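Local atomic coordinates of putative periplasmic protein (Bacteroides eggerthii, PDB entry 4HBR), a protein that is of unknown function but belongs to the PF11396 family of putative periplasmic proteins, with a fold probably like that of beta-lactamase inhibitor proteins. Residues D41-F46 with M54-W59; E60-V65 with Q84-V89. All coordinates share one frame; numbering follows the deposited sequence.

Contact 1: residues D41-F46 with M54-W59; sequences DTRVWF and MKQTDW
The antiparallel beta hairpin of strands 40-46 and 52-58, in the middle of an eight-stranded sheet, is held by backbone bonds such as Arg43 N to Gln56 O at 3.0 Å. The face with Arg43, Trp45, Met54, Gln56 and Asp58 adds a row of side-chain contacts. Arginine suits its place because a long chain carries several N-H groups that serve an amide oxygen and a carboxylate together; the bend at chi3 (-60°) places them there. Arg43 grips Asp58 end-on in a salt bridge, Arg43 NH2 meeting Asp58 OD1 at 2.9 Å and Arg43 NH1 meeting Asp58 OD2 at 3.0 Å, the carboxylate turned 44° from the guanidinium plane. The glutamine amide both accepts and donates: Gln56 OE1 takes Arg43 NH2 on a lone pair at 2.9 Å, while NE2 donates to Leu134 O. The salt bridge probably eases the closeness of the Asp41 and Asp58 carboxylates, which water 2 joins. On the other face, water 3 links the hydroxyls of Thr42 and Thr57. Trp45, its NE1 bonded to Asp27, forms a Met-aromatic contact with selenomethionine Met54, whose CE makes a CH-pi contact over the Trp45 six-membered ring, 3.4 Å from its centroid and 11° off the normal.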
loop_
_atom_site.group_PDB
_atom_site.type_symbol
_atom_site.label_atom_id
_atom_site.label_comp_id
_atom_site.label_asym_id
_atom_site.label_seq_id
_atom_site.Cartn_x
_atom_site.Cartn_y
_atom_site.Cartn_z
ATOM N N ASP A 41 0.177 -0.963 -9.859
ATOM C CA ASP A 41 -1.003 -1.533 -9.197
ATOM C C ASP A 41 -1.455 -0.547 -8.142
ATOM O O ASP A 41 -0.639 -0.087 -7.346
ATOM C CB ASP A 41 -0.727 -2.919 -8.581
ATOM C CG ASP A 41 -0.471 -4.000 -9.609
ATOM O OD1 ASP A 41 -1.082 -3.943 -10.700
ATOM O OD2 ASP A 41 0.333 -4.910 -9.323
ATOM N N THR A 42 -2.721 -0.141 -8.214
ATOM C CA THR A 42 -3.321 0.861 -7.346
ATOM C C THR A 42 -4.559 0.309 -6.670
ATOM O O THR A 42 -5.354 -0.377 -7.300
ATOM C CB THR A 42 -3.657 2.126 -8.188
ATOM O OG1 THR A 42 -2.489 2.539 -8.895
ATOM C CG2 THR A 42 -4.200 3.287 -7.347
ATOM N N ARG A 43 -4.725 0.623 -5.392
ATOM C CA ARG A 43 -5.882 0.242 -4.591
ATOM C C ARG A 43 -6.394 1.482 -3.881
ATOM O O ARG A 43 -5.591 2.302 -3.440
ATOM C CB ARG A 43 -5.545 -0.874 -3.599
ATOM C CG ARG A 43 -5.201 -2.198 -4.268
ATOM C CD ARG A 43 -4.645 -3.219 -3.276
ATOM N NE ARG A 43 -3.411 -2.758 -2.614
ATOM C CZ ARG A 43 -2.192 -2.735 -3.159
ATOM N NH1 ARG A 43 -2.008 -3.110 -4.418
ATOM N NH2 ARG A 43 -1.154 -2.316 -2.450
ATOM N N VAL A 44 -7.727 1.668 -3.844
ATOM C CA VAL A 44 -8.375 2.823 -3.200
ATOM C C VAL A 44 -9.492 2.293 -2.306
ATOM O O VAL A 44 -10.339 1.544 -2.785
ATOM C CB VAL A 44 -8.891 3.909 -4.217
ATOM C CG1 VAL A 44 -9.373 5.171 -3.492
ATOM C CG2 VAL A 44 -7.814 4.279 -5.218
ATOM N N TRP A 45 -9.476 2.668 -1.007
ATOM C CA TRP A 45 -10.470 2.271 0.011
ATOM C C TRP A 45 -11.533 3.342 0.132
ATOM O O TRP A 45 -11.214 4.529 0.180
ATOM C CB TRP A 45 -9.812 2.050 1.388
ATOM C CG TRP A 45 -9.091 0.747 1.557
ATOM C CD1 TRP A 45 -9.470 -0.303 2.345
ATOM C CD2 TRP A 45 -7.861 0.353 0.927
ATOM N NE1 TRP A 45 -8.536 -1.310 2.276
ATOM C CE2 TRP A 45 -7.547 -0.944 1.399
ATOM C CE3 TRP A 45 -6.954 1.001 0.065
ATOM C CZ2 TRP A 45 -6.394 -1.631 0.992
ATOM C CZ3 TRP A 45 -5.789 0.342 -0.293
ATOM C CH2 TRP A 45 -5.532 -0.970 0.145
ATOM N N PHE A 46 -12.783 2.920 0.226
ATOM C CA PHE A 46 -13.945 3.797 0.357
ATOM C C PHE A 46 -14.854 3.369 1.482
ATOM O O PHE A 46 -15.070 2.169 1.671
ATOM C CB PHE A 46 -14.776 3.782 -0.952
ATOM C CG PHE A 46 -14.137 4.449 -2.142
ATOM C CD1 PHE A 46 -14.335 5.802 -2.388
ATOM C CD2 PHE A 46 -13.357 3.716 -3.038
ATOM C CE1 PHE A 46 -13.731 6.421 -3.488
ATOM C CE2 PHE A 46 -12.768 4.334 -4.153
ATOM C CZ PHE A 46 -12.940 5.686 -4.355
HETATM N N MSE A 54 -8.121 5.806 1.940
HETATM C CA MSE A 54 -6.760 5.354 1.714
HETATM C C MSE A 54 -6.521 5.031 0.248
HETATM O O MSE A 54 -7.402 4.517 -0.437
HETATM C CB MSE A 54 -6.428 4.125 2.593
HETATM C CG MSE A 54 -4.991 3.602 2.406
HETATM SE SE MSE A 54 -4.398 2.367 3.760
HETATM C CE MSE A 54 -5.588 0.914 3.550
ATOM N N LYS A 55 -5.301 5.314 -0.207
ATOM C CA LYS A 55 -4.785 4.994 -1.536
ATOM C C LYS A 55 -3.485 4.234 -1.355
ATOM O O LYS A 55 -2.707 4.575 -0.454
ATOM C CB LYS A 55 -4.494 6.266 -2.348
ATOM C CG LYS A 55 -5.655 7.032 -2.888
ATOM C CD LYS A 55 -5.128 8.318 -3.524
ATOM C CE LYS A 55 -6.239 9.257 -3.945
ATOM N NZ LYS A 55 -5.708 10.569 -4.432
ATOM N N GLN A 56 -3.219 3.248 -2.224
ATOM C CA GLN A 56 -1.956 2.513 -2.232
ATOM C C GLN A 56 -1.465 2.368 -3.657
ATOM O O GLN A 56 -2.254 2.037 -4.549
ATOM C CB GLN A 56 -2.077 1.147 -1.548
ATOM C CG GLN A 56 -2.184 1.253 -0.031
ATOM C CD GLN A 56 -2.216 -0.070 0.661
ATOM O OE1 GLN A 56 -2.026 -1.138 0.061
ATOM N NE2 GLN A 56 -2.507 -0.024 1.942
ATOM N N THR A 57 -0.168 2.676 -3.881
ATOM C CA THR A 57 0.526 2.585 -5.179
ATOM C C THR A 57 1.687 1.617 -5.003
ATOM O O THR A 57 2.592 1.906 -4.211
ATOM C CB THR A 57 0.986 3.991 -5.641
ATOM O OG1 THR A 57 -0.158 4.820 -5.803
ATOM C CG2 THR A 57 1.783 3.980 -6.934
ATOM N N ASP A 58 1.661 0.462 -5.712
ATOM C CA ASP A 58 2.756 -0.495 -5.617
ATOM C C ASP A 58 3.858 -0.074 -6.548
ATOM O O ASP A 58 3.831 -0.373 -7.733
ATOM C CB ASP A 58 2.319 -1.944 -5.891
ATOM C CG ASP A 58 1.474 -2.576 -4.804
ATOM O OD1 ASP A 58 1.445 -2.029 -3.673
ATOM O OD2 ASP A 58 0.867 -3.633 -5.072
ATOM N N TRP A 59 4.813 0.659 -6.003
ATOM C CA TRP A 59 6.013 1.135 -6.677
ATOM C C TRP A 59 6.917 -0.051 -7.002
ATOM O O TRP A 59 7.647 0.003 -7.985
ATOM C CB TRP A 59 6.739 2.108 -5.739
ATOM C CG TRP A 59 6.226 3.518 -5.725
ATOM C CD1 TRP A 59 5.572 4.165 -6.738
ATOM C CD2 TRP A 59 6.546 4.526 -4.743
ATOM N NE1 TRP A 59 5.401 5.497 -6.416
ATOM C CE2 TRP A 59 5.995 5.749 -5.203
ATOM C CE3 TRP A 59 7.206 4.501 -3.494
ATOM C CZ2 TRP A 59 6.096 6.935 -4.476
ATOM C CZ3 TRP A 59 7.299 5.676 -2.763
ATOM C CH2 TRP A 59 6.775 6.883 -3.264
HETATM O O HOH W 1 2.712 -2.070 -9.486
HETATM O O HOH W 2 1.789 -5.361 -6.878
HETATM O O HOH W 3 -1.290 4.820 -8.135
HETATM O O HOH W 4 -3.382 -3.927 -0.008
#

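Contact 2: residues E60-V65 with Q84-V89; sequences ETLDEV and QNVTWV
Val86 has CG1 anti to its backbone N (chi1 177°), which leaves CG2 beside that nitrogen and spreads the two methyls under the loop 60-65. Val86 CG1 meets Val65 CG1 at 3.4 Å, a close methyl-to-methyl touch between side chains that cross at about a right angle. The other branch, Val86 CG2, lies 3.6 Å from Glu60 O and 4.0 Å from Leu62 CD2. A beta-branched residue fits here: one short side chain covers the loop backbone and both of its apolar residues. The loop follows strand 52-58 and leads into helix 67-75, so the contact packs a strand-to-helix connection against strand 82-90 of the antiparallel sheet. Leu62 and Val65 also touch Phe70 of that helix, joining Val86 to the apolar layer between helix and sheet. Just before Val86, Gln84 and Asn85 share Gln101 of strand 97-104 as their partner, a classic beta bulge. Glu60 keeps its carboxylate on the exposed side, while its backbone enters the contact with a positive phi of 72°. Glu60 N donates to Val86 O at 3.0 Å. Nearby, Asn85 OD1 comes within 3.9 Å of Glu60 CG and makes a weak bond with Val86 N. Across the short turn, Thr61 OG1 donates to Asp63 OD1 at 2.7 Å, the hydroxyl approaching from above the carboxylate plane.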
loop_
_atom_site.group_PDB
_atom_site.type_symbol
_atom_site.label_atom_id
_atom_site.label_comp_id
_atom_site.label_asym_id
_atom_site.label_seq_id
_atom_site.Cartn_x
_atom_site.Cartn_y
_atom_site.Cartn_z
ATOM N N GLU A 60 6.881 -1.113 -6.140
ATOM C CA GLU A 60 7.583 -2.401 -6.226
ATOM C C GLU A 60 9.098 -2.330 -5.968
ATOM O O GLU A 60 9.637 -3.249 -5.345
ATOM C CB GLU A 60 7.335 -3.083 -7.592
ATOM C CG GLU A 60 5.896 -3.550 -7.761
ATOM C CD GLU A 60 5.518 -4.211 -9.072
ATOM O OE1 GLU A 60 6.375 -4.315 -9.981
ATOM O OE2 GLU A 60 4.340 -4.620 -9.189
ATOM N N THR A 61 9.778 -1.288 -6.463
ATOM C CA THR A 61 11.227 -1.134 -6.347
ATOM C C THR A 61 11.603 0.103 -5.516
ATOM O O THR A 61 10.856 1.074 -5.480
ATOM C CB THR A 61 11.853 -1.093 -7.761
ATOM O OG1 THR A 61 11.192 -0.098 -8.560
ATOM C CG2 THR A 61 11.774 -2.455 -8.467
ATOM N N LEU A 62 12.775 0.066 -4.874
ATOM C CA LEU A 62 13.304 1.143 -4.032
ATOM C C LEU A 62 13.732 2.384 -4.800
ATOM O O LEU A 62 13.970 3.427 -4.182
ATOM C CB LEU A 62 14.495 0.642 -3.200
ATOM C CG LEU A 62 14.207 -0.435 -2.151
ATOM C CD1 LEU A 62 15.500 -1.005 -1.629
ATOM C CD2 LEU A 62 13.387 0.103 -1.033
ATOM N N ASP A 63 13.843 2.301 -6.121
ATOM C CA ASP A 63 14.228 3.471 -6.923
ATOM C C ASP A 63 13.077 4.523 -6.993
ATOM O O ASP A 63 13.280 5.615 -7.511
ATOM C CB ASP A 63 14.730 3.074 -8.335
ATOM C CG ASP A 63 13.794 2.304 -9.252
ATOM O OD1 ASP A 63 12.615 2.142 -8.894
ATOM O OD2 ASP A 63 14.248 1.882 -10.357
ATOM N N GLU A 64 11.900 4.213 -6.432
ATOM C CA GLU A 64 10.785 5.151 -6.400
ATOM C C GLU A 64 10.656 5.909 -5.070
ATOM O O GLU A 64 10.019 6.960 -5.032
ATOM C CB GLU A 64 9.484 4.413 -6.675
ATOM C CG GLU A 64 9.401 3.800 -8.064
ATOM C CD GLU A 64 9.167 4.710 -9.250
ATOM O OE1 GLU A 64 8.755 5.878 -9.048
ATOM O OE2 GLU A 64 9.425 4.254 -10.390
ATOM N N VAL A 65 11.285 5.416 -4.004
ATOM C CA VAL A 65 11.105 5.952 -2.658
ATOM C C VAL A 65 11.874 7.261 -2.429
ATOM O O VAL A 65 12.921 7.497 -3.072
ATOM C CB VAL A 65 11.457 4.892 -1.563
ATOM C CG1 VAL A 65 10.767 3.566 -1.836
ATOM C CG2 VAL A 65 12.966 4.688 -1.382
ATOM N N GLN A 84 10.467 -7.478 -1.839
ATOM C CA GLN A 84 9.303 -8.139 -2.446
ATOM C C GLN A 84 8.268 -7.136 -2.937
ATOM O O GLN A 84 7.550 -7.425 -3.883
ATOM C CB GLN A 84 8.630 -9.094 -1.450
ATOM C CG GLN A 84 9.590 -9.996 -0.659
ATOM C CD GLN A 84 9.908 -11.286 -1.365
ATOM O OE1 GLN A 84 9.027 -12.100 -1.666
ATOM N NE2 GLN A 84 11.185 -11.534 -1.581
ATOM N N ASN A 85 8.142 -5.998 -2.263
ATOM C CA ASN A 85 7.178 -4.962 -2.612
ATOM C C ASN A 85 7.526 -3.644 -1.934
ATOM O O ASN A 85 8.173 -3.622 -0.889
ATOM C CB ASN A 85 5.745 -5.382 -2.213
ATOM C CG ASN A 85 4.647 -4.716 -3.028
ATOM O OD1 ASN A 85 4.899 -3.987 -3.999
ATOM N ND2 ASN A 85 3.400 -4.952 -2.641
ATOM N N VAL A 86 7.107 -2.546 -2.560
ATOM C CA VAL A 86 7.278 -1.174 -2.095
ATOM C C VAL A 86 5.971 -0.473 -2.392
ATOM O O VAL A 86 5.561 -0.406 -3.550
ATOM C CB VAL A 86 8.501 -0.437 -2.711
ATOM C CG1 VAL A 86 8.550 1.006 -2.213
ATOM C CG2 VAL A 86 9.811 -1.148 -2.409
ATOM N N THR A 87 5.309 0.029 -1.361
ATOM C CA THR A 87 4.003 0.669 -1.494
ATOM C C THR A 87 4.009 2.099 -0.949
ATOM O O THR A 87 4.494 2.341 0.156
ATOM C CB THR A 87 2.936 -0.183 -0.773
ATOM O OG1 THR A 87 3.019 -1.537 -1.231
ATOM C CG2 THR A 87 1.517 0.339 -0.976
ATOM N N TRP A 88 3.432 3.033 -1.712
ATOM C CA TRP A 88 3.243 4.417 -1.271
ATOM C C TRP A 88 1.807 4.488 -0.807
ATOM O O TRP A 88 0.886 4.208 -1.579
ATOM C CB TRP A 88 3.562 5.366 -2.399
ATOM C CG TRP A 88 3.366 6.832 -2.156
ATOM C CD1 TRP A 88 2.596 7.660 -2.910
ATOM C CD2 TRP A 88 4.168 7.691 -1.310
ATOM N NE1 TRP A 88 2.820 8.973 -2.558
ATOM C CE2 TRP A 88 3.795 9.025 -1.597
ATOM C CE3 TRP A 88 5.137 7.460 -0.304
ATOM C CZ2 TRP A 88 4.421 10.127 -1.000
ATOM C CZ3 TRP A 88 5.731 8.557 0.317
ATOM C CH2 TRP A 88 5.393 9.868 -0.052
ATOM N N VAL A 89 1.635 4.727 0.491
ATOM C CA VAL A 89 0.337 4.717 1.156
ATOM C C VAL A 89 -0.063 6.134 1.430
ATOM O O VAL A 89 0.692 6.871 2.071
ATOM C CB VAL A 89 0.328 3.848 2.450
ATOM C CG1 VAL A 89 -1.086 3.732 3.019
ATOM C CG2 VAL A 89 0.922 2.459 2.202
#

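Contact 1 and contact 2 follow one another along the chain, their centres about 12 Å apart: strand 52-58 ends at Asp58, Trp59 follows, and the loop 60-65 begins directly after it. Strands 52-58 and 82-90 lie side by side in the sheet, and Thr57 O lies 2.9 Å from Trp88 N in a probable hydrogen bond. A second polar tie probably joins Asp58 OD1 to Thr87 OG1, also at 2.9 Å, giving the salt-bridged carboxylate of contact 1 a partner on the strand of contact 2. Trp59 then bridges the two by packing, its ring stacked on Trp88 with Trp59 CH2 3.4 Å from Trp88 CD2, and Trp59 CG 3.5 Å from Glu64 CB.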